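Local structure of haloacid dehalogenase-like hydrolase (Salmonella enterica subsp. enterica serovar Typhi, 4EZE) at residues Ser223-Ile228 with Asn236-Ile241. The protein probably hydrolyses O-phosphoserine to serine and phosphate with the help of magnesium, the last step of serine biosynthesis. Sequence-based numbering, arbitrary orientation. Where two conformers were deposited one is given.
Sequences SNTVEI and NITLPI
Val226 lays its CG2 methyl alongside CG1 of Ile237, 4.0 Å away, the two side chains pointing the same way from one face of a two-stranded antiparallel sheet. Ile237 has CG1 anti to its carbonyl carbon (chi1 -60°), which puts that branch beside the valine while its side chain also touches Phe156 and Thr157 of helix 152-161. Val226 and Ile237 form a non-hydrogen-bonded pair, flanked by two backbone bonds: Thr238 N to Thr225 O (2.8 Å) and Glu227 N to Asn236 O, the latter nearly straight at 170°. On the other face, the side chains of Glu227 and Asn236 lie side by side, and the Glu227 carboxylate turns to a salt bridge with Arg229. Beyond the pair the threonines cross, OG1 of Thr238 coming to 3.2 Å from CB of Thr225. Water 2 bridges this corner, donating to Thr225 O and Asn236 O and hydrogen-bonding to Thr238 OG1.

Further along, the chains part and water 1 takes over, accepting from Thr225 N (2.9 Å) and lying within hydrogen-bonding distance of Thr238 O and Asn224 OD1. The same amide oxygen accepts a bond from Met242 N and touches CG2 of Ile241 at 3.2 Å, while Asn224 ND2 bonds to Gly203 O; the buried amide is thus held at both ends. The side chain of Asn224 lies about 9 Å from those of Asp114 and Asp116, the predicted nucleophile and proton donor. The arrangement is a β-hairpin, strands 226-229 and 232-237, that follows directly on edge strand 220-224 of the parallel sheet of a Rossmann-like HAD hydrolase core.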
loop_
_atom_site.group_PDB
_atom_site.type_symbol
_atom_site.label_atom_id
_atom_site.label_comp_id
_atom_site.label_asym_id
_atom_site.label_seq_id
_atom_site.Cartn_x
_atom_site.Cartn_y
_atom_site.Cartn_z
ATOM N N SER A 223 1.362 9.047 12.450
ATOM C CA SER A 223 0.481 9.851 11.602
ATOM C C SER A 223 0.434 11.265 12.136
ATOM O O SER A 223 1.294 11.662 12.950
ATOM C CB SER A 223 -0.920 9.240 11.546
ATOM O OG SER A 223 -1.520 9.248 12.831
ATOM N N ASN A 224 -0.551 12.039 11.682
ATOM C CA ASN A 224 -0.792 13.343 12.307
ATOM C C ASN A 224 -1.354 13.124 13.690
ATOM O O ASN A 224 -1.944 12.079 13.974
ATOM C CB ASN A 224 -1.786 14.155 11.511
ATOM C CG ASN A 224 -1.171 14.804 10.315
ATOM O OD1 ASN A 224 -0.291 15.641 10.451
ATOM N ND2 ASN A 224 -1.659 14.450 9.124
ATOM N N THR A 225 -1.180 14.106 14.565
ATOM C CA THR A 225 -1.702 13.962 15.904
ATOM C C THR A 225 -2.688 15.090 16.149
ATOM O O THR A 225 -2.355 16.264 15.963
ATOM C CB THR A 225 -0.592 13.976 16.972
ATOM O OG1 THR A 225 0.554 13.256 16.492
ATOM C CG2 THR A 225 -1.083 13.312 18.258
ATOM N N VAL A 226 -3.914 14.737 16.520
ATOM C CA VAL A 226 -4.900 15.754 16.901
ATOM C C VAL A 226 -5.319 15.487 18.330
ATOM O O VAL A 226 -5.816 14.405 18.642
ATOM C CB VAL A 226 -6.103 15.742 15.969
ATOM C CG1 VAL A 226 -7.089 16.837 16.379
ATOM C CG2 VAL A 226 -5.615 15.940 14.532
ATOM N N GLU A 227 -5.063 16.453 19.209
ATOM C CA GLU A 227 -5.265 16.236 20.630
ATOM C C GLU A 227 -6.737 16.022 20.941
ATOM O O GLU A 227 -7.609 16.616 20.324
ATOM C CB GLU A 227 -4.752 17.430 21.434
ATOM C CG GLU A 227 -5.015 17.291 22.926
ATOM C CD GLU A 227 -4.915 18.617 23.671
ATOM O OE1 GLU A 227 -4.947 19.689 23.031
ATOM O OE2 GLU A 227 -4.813 18.585 24.909
ATOM N N ILE A 228 -6.995 15.162 21.905
ATOM C CA ILE A 228 -8.327 14.945 22.422
ATOM C C ILE A 228 -8.284 15.332 23.882
ATOM O O ILE A 228 -7.451 14.834 24.639
ATOM C CB ILE A 228 -8.727 13.469 22.342
ATOM C CG1 ILE A 228 -9.179 13.116 20.926
ATOM C CG2 ILE A 228 -9.802 13.161 23.376
ATOM C CD1 ILE A 228 -9.175 11.624 20.642
ATOM N N ASN A 236 -6.276 20.971 18.119
ATOM C CA ASN A 236 -4.845 21.105 18.355
ATOM C C ASN A 236 -4.096 20.031 17.571
ATOM O O ASN A 236 -3.970 18.878 18.010
ATOM C CB ASN A 236 -4.525 21.063 19.858
ATOM C CG ASN A 236 -5.265 22.136 20.640
ATOM O OD1 ASN A 236 -5.624 23.191 20.096
ATOM N ND2 ASN A 236 -5.517 21.866 21.919
ATOM N N ILE A 237 -3.637 20.417 16.389
ATOM C CA ILE A 237 -2.932 19.518 15.511
ATOM C C ILE A 237 -1.417 19.665 15.757
ATOM O O ILE A 237 -0.882 20.765 15.695
ATOM C CB ILE A 237 -3.252 19.846 14.034
ATOM C CG1 ILE A 237 -4.751 19.719 13.756
ATOM C CG2 ILE A 237 -2.518 18.897 13.089
ATOM C CD1 ILE A 237 -5.102 20.030 12.322
ATOM N N THR A 238 -0.727 18.568 16.053
ATOM C CA THR A 238 0.749 18.612 16.197
ATOM C C THR A 238 1.454 19.090 14.918
ATOM O O THR A 238 1.263 18.490 13.859
ATOM C CB THR A 238 1.269 17.209 16.493
ATOM O OG1 THR A 238 0.741 16.776 17.746
ATOM C CG2 THR A 238 2.830 17.165 16.522
ATOM N N LEU A 239 2.266 20.150 15.002
ATOM C CA LEU A 239 3.071 20.601 13.834
ATOM C C LEU A 239 4.528 20.163 13.951
ATOM O O LEU A 239 5.055 20.080 15.058
ATOM C CB LEU A 239 3.056 22.125 13.724
ATOM C CG LEU A 239 1.685 22.762 13.883
ATOM C CD1 LEU A 239 1.865 24.264 13.770
ATOM C CD2 LEU A 239 0.692 22.197 12.852
ATOM N N PRO A 240 5.198 19.902 12.813
ATOM C CA PRO A 240 4.743 20.037 11.428
ATOM C C PRO A 240 3.805 18.888 11.033
ATOM O O PRO A 240 3.910 17.787 11.581
ATOM C CB PRO A 240 6.045 19.932 10.635
ATOM C CG PRO A 240 6.875 18.943 11.447
ATOM C CD PRO A 240 6.478 19.164 12.897
ATOM N N ILE A 241 2.898 19.149 10.093
ATOM C CA ILE A 241 1.867 18.181 9.726
ATOM C C ILE A 241 2.484 17.083 8.882
ATOM O O ILE A 241 3.404 17.351 8.119
ATOM C CB ILE A 241 0.710 18.878 8.976
ATOM C CG1 ILE A 241 -0.194 19.605 9.977
ATOM C CG2 ILE A 241 -0.101 17.896 8.144
ATOM C CD1 ILE A 241 -0.752 20.903 9.446
HETATM O O HOH W 1 0.102 16.193 12.950
HETATM O O HOH W 2 -1.634 17.487 18.777
#